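Local coordinates for phosphoribosylaminoimidazole-succinocarboxamide synthase (Ehrlichia chaffeensis str. Arkansas, PDB 3KRE), which catalyses the ATP-dependent joining of L-aspartate to the carboxylate of an aminoimidazole ribonucleotide, giving SAICAR in de novo purine biosynthesis, at residues A[72-77]-A[257-262]; A[190-195]-A[251-256]; A[80-85]-A[181-186]; A[62-67]-A[244-249]; A[174-179]-A[197-202]. All coordinates share one frame; numbering follows the deposited sequence. Where two conformers were deposited one is given.

Interaction 1: A[72-77]-A[257-262]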
# COMPACT_ATOMS: atom_id res chain seq x y z
N ASN A 72 8.70 6.90 1.57
CA ASN A 72 8.10 8.22 1.65
C ASN A 72 8.04 8.89 0.27
O ASN A 72 6.98 9.37 -0.18
CB ASN A 72 8.89 9.07 2.64
CG ASN A 72 8.33 10.45 2.79
OD1 ASN A 72 7.10 10.62 2.95
ND2 ASN A 72 9.21 11.45 2.75
N TYR A 73 9.18 8.93 -0.41
CA TYR A 73 9.25 9.52 -1.76
C TYR A 73 8.39 8.77 -2.78
O TYR A 73 7.66 9.39 -3.54
CB TYR A 73 10.67 9.60 -2.26
CG TYR A 73 11.54 10.60 -1.51
CD1 TYR A 73 11.01 11.83 -1.11
CD2 TYR A 73 12.88 10.36 -1.31
CE1 TYR A 73 11.79 12.76 -0.48
CE2 TYR A 73 13.69 11.29 -0.67
CZ TYR A 73 13.11 12.49 -0.25
OH TYR A 73 13.86 13.49 0.37
N ILE A 74 8.46 7.45 -2.79
CA ILE A 74 7.66 6.66 -3.72
C ILE A 74 6.16 6.84 -3.44
O ILE A 74 5.38 7.06 -4.37
CB ILE A 74 8.03 5.14 -3.68
CG1 ILE A 74 9.42 4.97 -4.23
CG2 ILE A 74 7.03 4.31 -4.48
CD1 ILE A 74 10.11 3.58 -3.89
N SER A 75 5.77 6.76 -2.19
CA SER A 75 4.34 6.89 -1.85
C SER A 75 3.76 8.27 -2.16
O SER A 75 2.68 8.39 -2.78
CB SER A 75 4.10 6.51 -0.39
OG SER A 75 2.73 6.35 -0.14
N SER A 76 4.46 9.33 -1.75
CA SER A 76 4.04 10.68 -2.08
C SER A 76 3.92 10.84 -3.60
O SER A 76 2.94 11.40 -4.08
CB SER A 76 4.99 11.71 -1.46
OG SER A 76 6.33 11.51 -1.88
N PHE A 77 4.91 10.31 -4.35
CA PHE A 77 4.89 10.37 -5.80
C PHE A 77 3.66 9.69 -6.38
O PHE A 77 2.98 10.26 -7.23
CB PHE A 77 6.19 9.75 -6.38
CG PHE A 77 6.26 9.78 -7.87
CD1 PHE A 77 6.74 10.91 -8.53
CD2 PHE A 77 5.83 8.70 -8.61
CE1 PHE A 77 6.81 10.94 -9.90
CE2 PHE A 77 5.87 8.73 -9.96
CZ PHE A 77 6.37 9.84 -10.62
N LEU A 257 10.91 5.60 -11.28
CA LEU A 257 9.80 6.52 -11.14
C LEU A 257 10.19 8.02 -11.19
O LEU A 257 9.31 8.88 -11.40
CB LEU A 257 9.04 6.24 -9.84
CG LEU A 257 8.24 4.94 -9.82
CD1 LEU A 257 7.57 4.79 -8.45
CD2 LEU A 257 7.15 4.94 -10.88
N ASN A 258 11.48 8.32 -10.99
CA ASN A 258 11.94 9.70 -10.78
C ASN A 258 11.25 10.32 -9.57
O ASN A 258 10.83 11.48 -9.60
CB ASN A 258 11.71 10.56 -12.03
CG ASN A 258 12.56 11.81 -12.05
OD1 ASN A 258 13.58 11.91 -11.35
ND2 ASN A 258 12.15 12.79 -12.88
N ALA A 259 11.16 9.53 -8.49
CA ALA A 259 10.41 9.93 -7.31
C ALA A 259 11.19 10.75 -6.31
O ALA A 259 10.59 11.29 -5.38
CB ALA A 259 9.83 8.69 -6.60
N ILE A 260 12.51 10.81 -6.43
CA ILE A 260 13.33 11.47 -5.42
C ILE A 260 13.49 12.93 -5.86
O ILE A 260 13.97 13.19 -6.96
CB ILE A 260 14.72 10.80 -5.29
CG1 ILE A 260 14.56 9.37 -4.76
CG2 ILE A 260 15.63 11.55 -4.31
CD1 ILE A 260 15.89 8.58 -4.75
N PRO A 261 13.06 13.88 -5.02
CA PRO A 261 13.24 15.30 -5.36
C PRO A 261 14.70 15.77 -5.32
O PRO A 261 15.55 15.15 -4.67
CB PRO A 261 12.41 16.04 -4.29
CG PRO A 261 12.14 15.08 -3.23
CD PRO A 261 12.43 13.69 -3.70
N ASN A 262 14.96 16.87 -6.03
CA ASN A 262 16.29 17.53 -6.04
C ASN A 262 16.66 18.22 -4.72
O ASN A 262 15.78 18.62 -3.94
CB ASN A 262 16.36 18.55 -7.20
CG ASN A 262 16.56 17.89 -8.58
OD1 ASN A 262 16.62 16.67 -8.69
ND2 ASN A 262 16.65 18.70 -9.63
O HOH W 1 8.29 12.13 -4.17
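P261 lies over one face of the Y73 ring, its CD 3.5 Å from the ring centroid and 17° off the normal, a CH-pi contact; the CD hydrogens, polarised by the adjoining ring nitrogen, suit proline to an aromatic face. I260 approaches the same phenol obliquely, CG1 to CD2. One helical turn on, the F77 ring meets the chain end obliquely too: F77 CZ comes within 3.2 Å of L257 O, while F77 CB packs on A259 CB at 3.8 Å. With CG anti to the backbone N (chi1 -179°), the F77 ring is carried toward the end of helix 246-257. N258, with positive phi, belongs to the Schellman motif closing that helix. The small side chain of A259 allows a close approach to I74, and one water donates to both Y73 O (2.9 Å) and A259 O (2.7 Å). The C-terminal tail thus folds back along helix 67-84, where Y73 also touches L94 of strand 91-94, I74 meets helix 246-257, and L257 reaches L186 and F187 of helix 166-189.

Interaction 2: A[190-195]-A[251-256]. With EDO (1,2-ethanediol), chain H.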
# COMPACT_ATOMS: atom_id res chain seq x y z
N VAL A 190 7.81 2.34 -17.08
CA VAL A 190 9.20 2.38 -16.61
C VAL A 190 9.74 0.98 -16.41
O VAL A 190 10.75 0.78 -15.74
CB VAL A 190 9.35 3.29 -15.37
CG1 VAL A 190 8.93 4.69 -15.72
CG2 VAL A 190 8.57 2.69 -14.17
N GLY A 191 9.11 -0.00 -17.04
CA GLY A 191 9.66 -1.36 -17.13
C GLY A 191 9.49 -2.26 -15.92
O GLY A 191 10.30 -3.17 -15.69
N ILE A 192 8.40 -2.03 -15.18
CA ILE A 192 8.07 -2.74 -13.96
C ILE A 192 6.66 -3.29 -14.06
O ILE A 192 5.74 -2.59 -14.51
CB ILE A 192 8.12 -1.78 -12.75
CG1 ILE A 192 9.58 -1.31 -12.51
CG2 ILE A 192 7.51 -2.47 -11.51
CD1 ILE A 192 9.84 -0.24 -11.36
N LYS A 193 6.49 -4.55 -13.65
CA LYS A 193 5.19 -5.20 -13.60
C LYS A 193 4.63 -5.08 -12.21
O LYS A 193 5.28 -5.50 -11.25
CB LYS A 193 5.30 -6.68 -13.96
CG LYS A 193 4.01 -7.48 -13.94
CD LYS A 193 2.91 -6.83 -14.84
CE LYS A 193 1.60 -7.62 -14.78
NZ LYS A 193 0.51 -7.02 -15.65
N LEU A 194 3.42 -4.52 -12.09
CA LEU A 194 2.72 -4.48 -10.82
C LEU A 194 2.03 -5.81 -10.63
O LEU A 194 1.02 -6.10 -11.28
CB LEU A 194 1.66 -3.38 -10.82
CG LEU A 194 0.85 -3.18 -9.55
CD1 LEU A 194 1.76 -2.88 -8.34
CD2 LEU A 194 -0.16 -2.01 -9.77
N VAL A 195 2.62 -6.65 -9.79
CA VAL A 195 2.17 -8.02 -9.59
C VAL A 195 0.89 -8.05 -8.74
O VAL A 195 -0.12 -8.65 -9.09
CB VAL A 195 3.33 -8.85 -8.97
CG1 VAL A 195 2.85 -10.22 -8.46
CG2 VAL A 195 4.51 -8.96 -9.97
N ARG A 251 15.44 1.35 -4.23
CA ARG A 251 16.06 2.47 -4.94
C ARG A 251 15.87 2.39 -6.44
O ARG A 251 15.64 3.41 -7.11
CB ARG A 251 17.56 2.59 -4.63
CG ARG A 251 18.09 3.99 -4.88
CD ARG A 251 19.58 4.09 -4.59
NE ARG A 251 19.83 4.00 -3.14
CZ ARG A 251 20.51 3.03 -2.53
NH1 ARG A 251 21.05 2.02 -3.20
NH2 ARG A 251 20.66 3.10 -1.21
N GLU A 252 15.92 1.19 -7.00
CA GLU A 252 15.59 1.04 -8.41
C GLU A 252 14.17 1.53 -8.73
O GLU A 252 13.94 2.22 -9.75
CB GLU A 252 15.78 -0.42 -8.84
CG GLU A 252 15.42 -0.76 -10.29
CD GLU A 252 15.93 -2.13 -10.79
OE1 GLU A 252 16.89 -2.69 -10.19
OE2 GLU A 252 15.40 -2.62 -11.81
N VAL A 253 13.20 1.19 -7.88
CA VAL A 253 11.83 1.64 -8.10
C VAL A 253 11.82 3.18 -8.05
O VAL A 253 11.26 3.85 -8.94
CB VAL A 253 10.85 1.07 -7.05
CG1 VAL A 253 9.42 1.70 -7.21
CG2 VAL A 253 10.81 -0.46 -7.14
N ALA A 254 12.47 3.75 -7.03
CA ALA A 254 12.51 5.21 -6.92
C ALA A 254 13.16 5.88 -8.12
O ALA A 254 12.68 6.92 -8.62
CB ALA A 254 13.19 5.64 -5.64
N HIS A 255 14.26 5.32 -8.57
CA HIS A 255 14.94 5.88 -9.71
C HIS A 255 14.14 5.84 -10.97
O HIS A 255 14.08 6.83 -11.69
CB HIS A 255 16.27 5.19 -9.95
CG HIS A 255 17.30 5.51 -8.92
ND1 HIS A 255 18.45 4.78 -8.78
CD2 HIS A 255 17.35 6.50 -8.00
CE1 HIS A 255 19.17 5.30 -7.80
NE2 HIS A 255 18.53 6.36 -7.32
N LYS A 256 13.56 4.68 -11.26
CA LYS A 256 12.74 4.50 -12.47
C LYS A 256 11.49 5.38 -12.46
O LYS A 256 11.08 5.88 -13.51
CB LYS A 256 12.34 3.05 -12.62
CG LYS A 256 13.53 2.21 -13.05
CD LYS A 256 13.12 0.79 -13.34
CE LYS A 256 13.92 0.26 -14.52
NZ LYS A 256 13.05 -0.57 -15.32
C1 EDO H . 17.05 -4.83 -7.68
O1 EDO H . 17.60 -5.14 -8.97
C2 EDO H . 17.87 -5.35 -6.50
O2 EDO H . 19.27 -5.09 -6.74
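V190 and K256 meet where a Schellman motif ends helix 166-189 and the chain turns into strand 192-204; helix 246-257 packs against this helix-to-strand link. G191 is the C-prime residue of the motif, and its positive phi comes easily to a residue without a side chain.

The apolar contacts come from aliphatic carbon on both sides. I192, the first residue of the strand, extends its CD1 to K256 CD at 4.0 Å and to V253 CG2 at 4.3 Å. The branched isoleucine therefore touches both a valine and the greasy stem of a lysine one helical turn further on. V190 and K256 run alongside each other, pointing opposite ways, with V190 CB 4.1 Å from K256 CB. Set apart from these is a close carbon-oxygen contact, V190 CG1 lying 3.3 Å from K256 O.

The polar contacts lie at the far ends of long side chains. E252 OE1 accepts a hydrogen bond from a bound 1,2-ethanediol, probably picked up from the crystallisation liquor, which also binds K232 and N245. For K256 NZ, D227 OD1 is a long, weak ion-pair partner. The lysine's firmer bond follows from bends in the outer half of its chain, which bring K256 NZ to V190 O at 2.7 Å, with a C=O...N angle of 150° and the nitrogen tilted 18° from the carbonyl plane.

Interaction 3: A[80-85]-A[181-186]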
# COMPACT_ATOMS: atom_id res chain seq x y z
N LYS A 80 0.26 11.38 -5.59
CA LYS A 80 0.04 12.48 -6.48
C LYS A 80 -0.34 12.04 -7.89
O LYS A 80 -1.21 12.67 -8.49
CB LYS A 80 1.28 13.39 -6.50
CG LYS A 80 1.22 14.52 -7.48
CD LYS A 80 0.05 15.49 -7.18
CE LYS A 80 0.28 16.84 -7.82
NZ LYS A 80 0.32 16.72 -9.31
N LYS A 81 0.27 10.97 -8.41
CA LYS A 81 -0.18 10.41 -9.68
C LYS A 81 -1.63 9.97 -9.66
O LYS A 81 -2.37 10.17 -10.62
CB LYS A 81 0.72 9.25 -10.07
CG LYS A 81 2.13 9.65 -10.50
CD LYS A 81 2.08 10.58 -11.68
CE LYS A 81 3.44 10.90 -12.22
NZ LYS A 81 3.32 11.30 -13.66
N LEU A 82 -2.06 9.40 -8.54
CA LEU A 82 -3.44 8.98 -8.38
C LEU A 82 -4.36 10.16 -8.21
O LEU A 82 -5.41 10.20 -8.82
CB LEU A 82 -3.59 8.00 -7.22
CG LEU A 82 -2.88 6.65 -7.39
CD1 LEU A 82 -2.97 5.83 -6.09
CD2 LEU A 82 -3.48 5.86 -8.58
N ILE A 83 -3.95 11.16 -7.42
CA ILE A 83 -4.72 12.43 -7.34
C ILE A 83 -4.93 13.08 -8.69
O ILE A 83 -6.03 13.56 -9.00
CB ILE A 83 -4.01 13.42 -6.41
CG1 ILE A 83 -4.02 12.87 -4.96
CG2 ILE A 83 -4.67 14.82 -6.48
CD1 ILE A 83 -3.01 13.56 -4.07
N ASP A 84 -3.90 13.09 -9.53
CA ASP A 84 -3.98 13.63 -10.89
C ASP A 84 -5.04 12.97 -11.73
O ASP A 84 -5.54 13.59 -12.65
CB ASP A 84 -2.66 13.50 -11.66
CG ASP A 84 -1.55 14.33 -11.09
OD1 ASP A 84 -1.82 15.21 -10.21
OD2 ASP A 84 -0.37 14.06 -11.50
N LYS A 85 -5.38 11.71 -11.46
CA LYS A 85 -6.46 11.01 -12.15
C LYS A 85 -7.79 11.01 -11.40
O LYS A 85 -8.69 10.29 -11.79
CB LYS A 85 -6.08 9.54 -12.45
CG LYS A 85 -4.82 9.37 -13.22
CD LYS A 85 -4.99 9.79 -14.65
CE LYS A 85 -3.81 9.31 -15.51
NZ LYS A 85 -3.75 9.97 -16.84
N ASN A 181 -5.36 -0.02 -12.62
CA ASN A 181 -5.07 0.38 -14.01
C ASN A 181 -4.05 1.50 -14.09
O ASN A 181 -3.12 1.42 -14.87
CB ASN A 181 -6.33 0.83 -14.72
CG ASN A 181 -7.29 -0.31 -14.98
OD1 ASN A 181 -6.89 -1.47 -15.01
ND2 ASN A 181 -8.57 0.03 -15.20
N ILE A 182 -4.24 2.54 -13.29
CA ILE A 182 -3.32 3.69 -13.27
C ILE A 182 -1.90 3.30 -12.88
O ILE A 182 -0.90 3.59 -13.60
CB ILE A 182 -3.80 4.80 -12.33
CG1 ILE A 182 -5.18 5.33 -12.78
CG2 ILE A 182 -2.74 5.91 -12.27
CD1 ILE A 182 -5.94 6.06 -11.64
N LEU A 183 -1.78 2.60 -11.75
CA LEU A 183 -0.46 2.15 -11.28
C LEU A 183 0.18 1.14 -12.23
O LEU A 183 1.39 1.20 -12.47
CB LEU A 183 -0.55 1.54 -9.88
CG LEU A 183 -1.00 2.44 -8.73
CD1 LEU A 183 -1.00 1.70 -7.38
CD2 LEU A 183 -0.06 3.66 -8.65
N SER A 184 -0.61 0.20 -12.76
CA SER A 184 -0.06 -0.80 -13.68
C SER A 184 0.55 -0.13 -14.89
O SER A 184 1.62 -0.49 -15.34
CB SER A 184 -1.13 -1.82 -14.13
OG SER A 184 -1.45 -2.67 -13.08
N GLU A 185 -0.11 0.89 -15.40
CA GLU A 185 0.35 1.57 -16.59
C GLU A 185 1.62 2.38 -16.30
O GLU A 185 2.61 2.34 -17.04
CB GLU A 185 -0.76 2.47 -17.16
CG GLU A 185 -0.29 3.30 -18.35
CD GLU A 185 -1.42 3.95 -19.14
OE1 GLU A 185 -2.46 3.29 -19.39
OE2 GLU A 185 -1.24 5.12 -19.55
N LEU A 186 1.62 3.06 -15.18
CA LEU A 186 2.76 3.92 -14.92
C LEU A 186 4.01 3.08 -14.62
O LEU A 186 5.09 3.41 -15.11
CB LEU A 186 2.41 4.97 -13.87
CG LEU A 186 2.41 4.71 -12.42
CD1 LEU A 186 3.87 4.77 -11.97
CD2 LEU A 186 1.49 5.78 -11.73
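L82 and I182 meet between two helices, their side chains passing at a slant, with L82 CD2 3.8 Å from I182 CG2. L82 CD2 also reaches L183 CD2 at 4.1 Å, and so spans two successive residues of the second helix. Both L82 and I182 have the first torsion near -60° (chi1 -65° and -61°). In I182 this sets CG2 anti to the backbone N, on the side of L82, while the other branch carries CD1 to K85.

The lysine and isoleucine run past one another, pointing opposite ways, I182 CD1 lying 3.6 Å from K85 CB. K85 contributes only the base of its chain here, and its ammonium group turns off toward the surface, a division that suits lysine to the margin of an apolar patch. K81 does likewise: K81 CB takes L186 CD2 at 3.9 Å, the two side chains slanting across each other. L82 and L183 are buried, while the stems of K81 and K85 cover the partly exposed L186 and I182. On the outer side of the first helix, K80 NZ bridges to D84 OD1, on the syn side of the carboxylate.

With segment axes 10.5 Å apart and inclined at 121°, this is apolar helix-helix packing, joining the C-terminal end of helix 67-84 to the long helix 166-189.

Interaction 4: A[62-67]-A[244-249]. With EDO (1,2-ethanediol), chain J; EDO (1,2-ethanediol), chain H.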
# COMPACT_ATOMS: atom_id res chain seq x y z
N ALA A 62 13.91 -6.37 10.88
CA ALA A 62 15.24 -5.82 10.59
C ALA A 62 15.13 -4.33 10.37
O ALA A 62 14.05 -3.79 10.07
CB ALA A 62 15.87 -6.46 9.32
N ILE A 63 16.28 -3.67 10.46
CA ILE A 63 16.42 -2.27 10.10
C ILE A 63 17.09 -2.24 8.73
O ILE A 63 18.18 -2.78 8.58
CB ILE A 63 17.30 -1.52 11.08
CG1 ILE A 63 16.68 -1.56 12.48
CG2 ILE A 63 17.56 -0.07 10.56
CD1 ILE A 63 15.30 -0.93 12.54
N ILE A 64 16.43 -1.63 7.76
CA ILE A 64 16.97 -1.43 6.40
C ILE A 64 17.19 0.07 6.23
O ILE A 64 16.26 0.83 5.89
CB ILE A 64 16.01 -1.93 5.30
CG1 ILE A 64 15.51 -3.35 5.56
CG2 ILE A 64 16.63 -1.82 3.86
CD1 ILE A 64 16.55 -4.36 5.62
N HIS A 65 18.42 0.52 6.43
CA HIS A 65 18.70 1.94 6.40
C HIS A 65 18.22 2.53 5.07
O HIS A 65 18.47 1.96 4.00
CB HIS A 65 20.17 2.25 6.60
CG HIS A 65 20.48 3.70 6.45
ND1 HIS A 65 19.92 4.65 7.27
CD2 HIS A 65 21.17 4.37 5.50
CE1 HIS A 65 20.33 5.85 6.89
NE2 HIS A 65 21.10 5.70 5.83
N GLU A 66 17.52 3.66 5.19
CA GLU A 66 16.97 4.43 4.06
C GLU A 66 15.65 3.92 3.47
O GLU A 66 15.05 4.63 2.63
CB GLU A 66 18.01 4.56 2.95
CG GLU A 66 17.82 5.72 2.08
CD GLU A 66 18.85 5.83 0.96
OE1 GLU A 66 19.81 5.01 0.89
OE2 GLU A 66 18.68 6.76 0.14
N LYS A 67 15.16 2.76 3.90
CA LYS A 67 13.94 2.19 3.31
C LYS A 67 12.77 3.15 3.50
O LYS A 67 11.97 3.35 2.59
CB LYS A 67 13.65 0.83 3.92
CG LYS A 67 12.27 0.28 3.77
CD LYS A 67 12.04 -0.75 4.85
CE LYS A 67 10.63 -1.08 4.97
NZ LYS A 67 9.83 -0.12 5.75
N GLY A 244 18.64 -10.50 -0.49
CA GLY A 244 19.67 -9.48 -0.41
C GLY A 244 19.33 -8.33 -1.33
O GLY A 244 18.34 -8.39 -2.05
N ASN A 245 20.14 -7.27 -1.29
CA ASN A 245 19.94 -6.09 -2.13
C ASN A 245 18.54 -5.52 -1.96
O ASN A 245 17.87 -5.12 -2.92
CB ASN A 245 20.24 -6.39 -3.63
CG ASN A 245 21.69 -6.13 -4.00
OD1 ASN A 245 22.60 -6.20 -3.17
ND2 ASN A 245 21.91 -5.89 -5.29
N VAL A 246 18.06 -5.49 -0.72
CA VAL A 246 16.73 -4.95 -0.44
C VAL A 246 16.66 -3.47 -0.78
O VAL A 246 15.78 -3.03 -1.55
CB VAL A 246 16.33 -5.23 1.04
CG1 VAL A 246 15.02 -4.50 1.43
CG2 VAL A 246 16.29 -6.79 1.28
N ILE A 247 17.62 -2.69 -0.28
CA ILE A 247 17.53 -1.26 -0.49
C ILE A 247 17.73 -0.94 -1.96
O ILE A 247 17.08 -0.05 -2.48
CB ILE A 247 18.50 -0.46 0.42
CG1 ILE A 247 18.09 1.02 0.50
CG2 ILE A 247 19.94 -0.66 -0.08
CD1 ILE A 247 16.74 1.29 1.15
N GLU A 248 18.59 -1.71 -2.63
CA GLU A 248 18.82 -1.53 -4.07
C GLU A 248 17.53 -1.71 -4.87
O GLU A 248 17.29 -1.00 -5.85
CB GLU A 248 19.91 -2.49 -4.56
CG GLU A 248 21.32 -2.10 -4.11
CD GLU A 248 21.69 -2.48 -2.67
OE1 GLU A 248 20.90 -3.19 -2.00
OE2 GLU A 248 22.79 -2.07 -2.18
N GLY A 249 16.70 -2.66 -4.48
CA GLY A 249 15.41 -2.85 -5.19
C GLY A 249 14.52 -1.64 -4.99
O GLY A 249 13.99 -1.11 -5.94
C1 EDO J . 22.84 -4.44 0.34
O1 EDO J . 21.50 -3.99 0.45
C2 EDO J . 23.04 -5.93 0.65
O2 EDO J . 21.87 -6.69 0.86
C1 EDO H . 17.05 -4.83 -7.68
O1 EDO H . 17.60 -5.14 -8.97
C2 EDO H . 17.87 -5.35 -6.50
O2 EDO H . 19.27 -5.09 -6.74
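I247 pushes its CD1 into the turn that precedes helix 67-84, and here the contact is tightest. I247 CD1 lies 3.4 Å from H65 O and 3.5 Å from K67 N, and also 3.9 Å from E66 CB, so the tip touches three consecutive residues. Its CG1 is anti to the backbone N (chi1 -162°), which directs the longer branch at the turn. The partner is a type II beta turn from I64 to K67, closed by K67 N bonding to I64 O; E66 then occupies the N-cap position. I64 adds a second apolar point, I64 CG2 lying 4.0 Å from V246 CG1, these two side chains crossing at about a right angle. Isoleucine's longer branch thus reaches the turn backbone, while valine's short one meets I64.

The outer side of 244-249 is polar and binds two 1,2-ethanediols, probably from the crystallisation liquor, which do not bridge to the turn. O2 of one accepts from N245 N at 2.8 Å and its O1 donates to E248 OE1 at 2.6 Å; the second binds N245 ND2.

E66 forms a salt bridge with R251 one turn further along this helix, and K67 turns away to D221 and E52 O. Strand 52-55 backs the turn through I53, while V246 also packs on R238 and Y239 of helix 237-240.

Interaction 5: A[174-179]-A[197-202]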
# COMPACT_ATOMS: atom_id res chain seq x y z
N ILE A 174 -14.48 -0.51 -7.38
CA ILE A 174 -14.30 0.30 -8.61
C ILE A 174 -12.99 1.12 -8.48
O ILE A 174 -12.15 1.16 -9.42
CB ILE A 174 -15.48 1.24 -8.84
CG1 ILE A 174 -16.73 0.44 -9.26
CG2 ILE A 174 -15.12 2.34 -9.86
CD1 ILE A 174 -18.04 1.27 -9.15
N LEU A 175 -12.81 1.73 -7.32
CA LEU A 175 -11.62 2.56 -7.06
C LEU A 175 -10.36 1.70 -7.10
O LEU A 175 -9.34 2.12 -7.66
CB LEU A 175 -11.71 3.28 -5.70
CG LEU A 175 -12.75 4.39 -5.59
CD1 LEU A 175 -12.85 4.92 -4.11
CD2 LEU A 175 -12.45 5.57 -6.59
N SER A 176 -10.42 0.52 -6.47
CA SER A 176 -9.28 -0.40 -6.44
C SER A 176 -8.86 -0.81 -7.84
O SER A 176 -7.66 -0.82 -8.16
CB SER A 176 -9.57 -1.62 -5.53
OG SER A 176 -9.69 -1.19 -4.19
N LEU A 177 -9.82 -1.16 -8.70
CA LEU A 177 -9.51 -1.52 -10.07
C LEU A 177 -8.99 -0.32 -10.89
O LEU A 177 -8.11 -0.48 -11.75
CB LEU A 177 -10.75 -2.14 -10.74
CG LEU A 177 -11.16 -3.48 -10.11
CD1 LEU A 177 -12.50 -4.02 -10.67
CD2 LEU A 177 -9.99 -4.49 -10.32
N LYS A 178 -9.53 0.87 -10.65
CA LYS A 178 -9.06 2.07 -11.35
C LYS A 178 -7.60 2.36 -10.92
O LYS A 178 -6.74 2.63 -11.77
CB LYS A 178 -9.97 3.28 -11.06
CG LYS A 178 -9.53 4.62 -11.71
CD LYS A 178 -10.64 5.74 -11.57
CE LYS A 178 -10.05 7.16 -11.90
NZ LYS A 178 -11.03 8.28 -11.73
N ILE A 179 -7.35 2.26 -9.63
CA ILE A 179 -6.00 2.44 -9.08
C ILE A 179 -5.07 1.41 -9.70
O ILE A 179 -3.93 1.73 -10.08
CB ILE A 179 -6.01 2.40 -7.52
CG1 ILE A 179 -6.70 3.65 -6.97
CG2 ILE A 179 -4.56 2.28 -6.95
CD1 ILE A 179 -7.19 3.56 -5.52
N PHE A 197 -0.88 -5.63 -5.05
CA PHE A 197 -0.69 -4.57 -4.07
C PHE A 197 -1.84 -4.51 -3.09
O PHE A 197 -2.87 -5.12 -3.31
CB PHE A 197 -0.48 -3.21 -4.75
CG PHE A 197 -1.65 -2.72 -5.54
CD1 PHE A 197 -2.45 -1.70 -5.06
CD2 PHE A 197 -1.94 -3.24 -6.76
CE1 PHE A 197 -3.52 -1.22 -5.80
CE2 PHE A 197 -3.02 -2.76 -7.53
CZ PHE A 197 -3.81 -1.75 -7.03
N LYS A 198 -1.61 -3.83 -1.95
CA LYS A 198 -2.56 -3.70 -0.87
C LYS A 198 -2.88 -2.23 -0.69
O LYS A 198 -1.98 -1.37 -0.67
CB LYS A 198 -1.98 -4.28 0.44
CG LYS A 198 -2.88 -4.21 1.68
CD LYS A 198 -2.82 -2.88 2.45
CE LYS A 198 -1.61 -2.75 3.42
NZ LYS A 198 -1.31 -1.29 3.53
N LEU A 199 -4.17 -1.93 -0.52
CA LEU A 199 -4.68 -0.60 -0.26
C LEU A 199 -5.43 -0.56 1.06
O LEU A 199 -6.02 -1.57 1.48
CB LEU A 199 -5.68 -0.18 -1.35
CG LEU A 199 -5.14 -0.14 -2.77
CD1 LEU A 199 -6.29 0.27 -3.72
CD2 LEU A 199 -3.91 0.82 -2.87
N GLU A 200 -5.44 0.60 1.70
CA GLU A 200 -6.31 0.89 2.83
C GLU A 200 -6.96 2.21 2.58
O GLU A 200 -6.35 3.13 2.01
CB GLU A 200 -5.50 0.99 4.14
CG GLU A 200 -4.90 -0.35 4.53
CD GLU A 200 -4.07 -0.25 5.79
OE1 GLU A 200 -4.41 0.56 6.68
OE2 GLU A 200 -3.12 -1.05 5.90
N PHE A 201 -8.20 2.32 3.04
CA PHE A 201 -8.97 3.54 2.86
C PHE A 201 -9.46 4.02 4.21
O PHE A 201 -9.61 3.24 5.15
CB PHE A 201 -10.18 3.26 1.99
CG PHE A 201 -9.85 2.97 0.51
CD1 PHE A 201 -9.92 3.96 -0.45
CD2 PHE A 201 -9.49 1.68 0.12
CE1 PHE A 201 -9.62 3.66 -1.80
CE2 PHE A 201 -9.18 1.41 -1.23
CZ PHE A 201 -9.28 2.39 -2.15
N GLY A 202 -9.79 5.31 4.27
CA GLY A 202 -10.39 5.88 5.46
C GLY A 202 -11.42 6.93 5.07
O GLY A 202 -11.63 7.20 3.89
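Helix 174-179 runs across strand 197-199 with segment axes 10.5 Å apart and 138° between their directions, S176 and L199 being the nearest pair of CA atoms. Alternation along the strand turns F197, L199 and F201 to the helix, which answers with L175, S176 and I179. I179 is central: the CD1 methyls of I179 and L199 meet end on, tip to tip, at 3.9 Å, and I179 CD1 also lies 4.1 Å from F201 CZ. On the other branch, I179 CG2 meets F197 CE1 obliquely at 3.8 Å. S176 O lies at the edge of that phenyl ring, near its plane. The small serine lets the strand's side chains come close, S176 OG being 3.7 Å from L199 CD1; that hydroxyl, buried among hydrocarbon, is bonded to I172 O one turn back. L175 CD1 brushes F201 CE1. Helix 166-189 thus lies on the large antiparallel sheet, S176 also touching V112 of strand 110-115 and I139 of strand 133-143, while F197 packs on I114.

In the fold
Four of the five contacts form a chain of packing around helices 67-84, 166-189 and 246-257. Interactions 1 and 3 share helix 67-84 and meet where L257 CD2 lies 3.5 Å from L186 CD1. Interaction 1 joins interaction 2 through I74 CD1 and V253 CG1 (3.9 Å), and L194 CD2 links interaction 2 to L183 CB of interaction 3 at 3.6 Å. Interaction 5 continues along helix 166-189, L82 CD1 touching I179 CG2 at 4.0 Å. Interaction 4 is a surface contact at the start of helix 246-257, tied to interaction 2 by the R251 NH2 - E66 OE1 salt bridge (3.0 Å) and a shared ethanediol; its centre is about 26 Å from that of interaction 5.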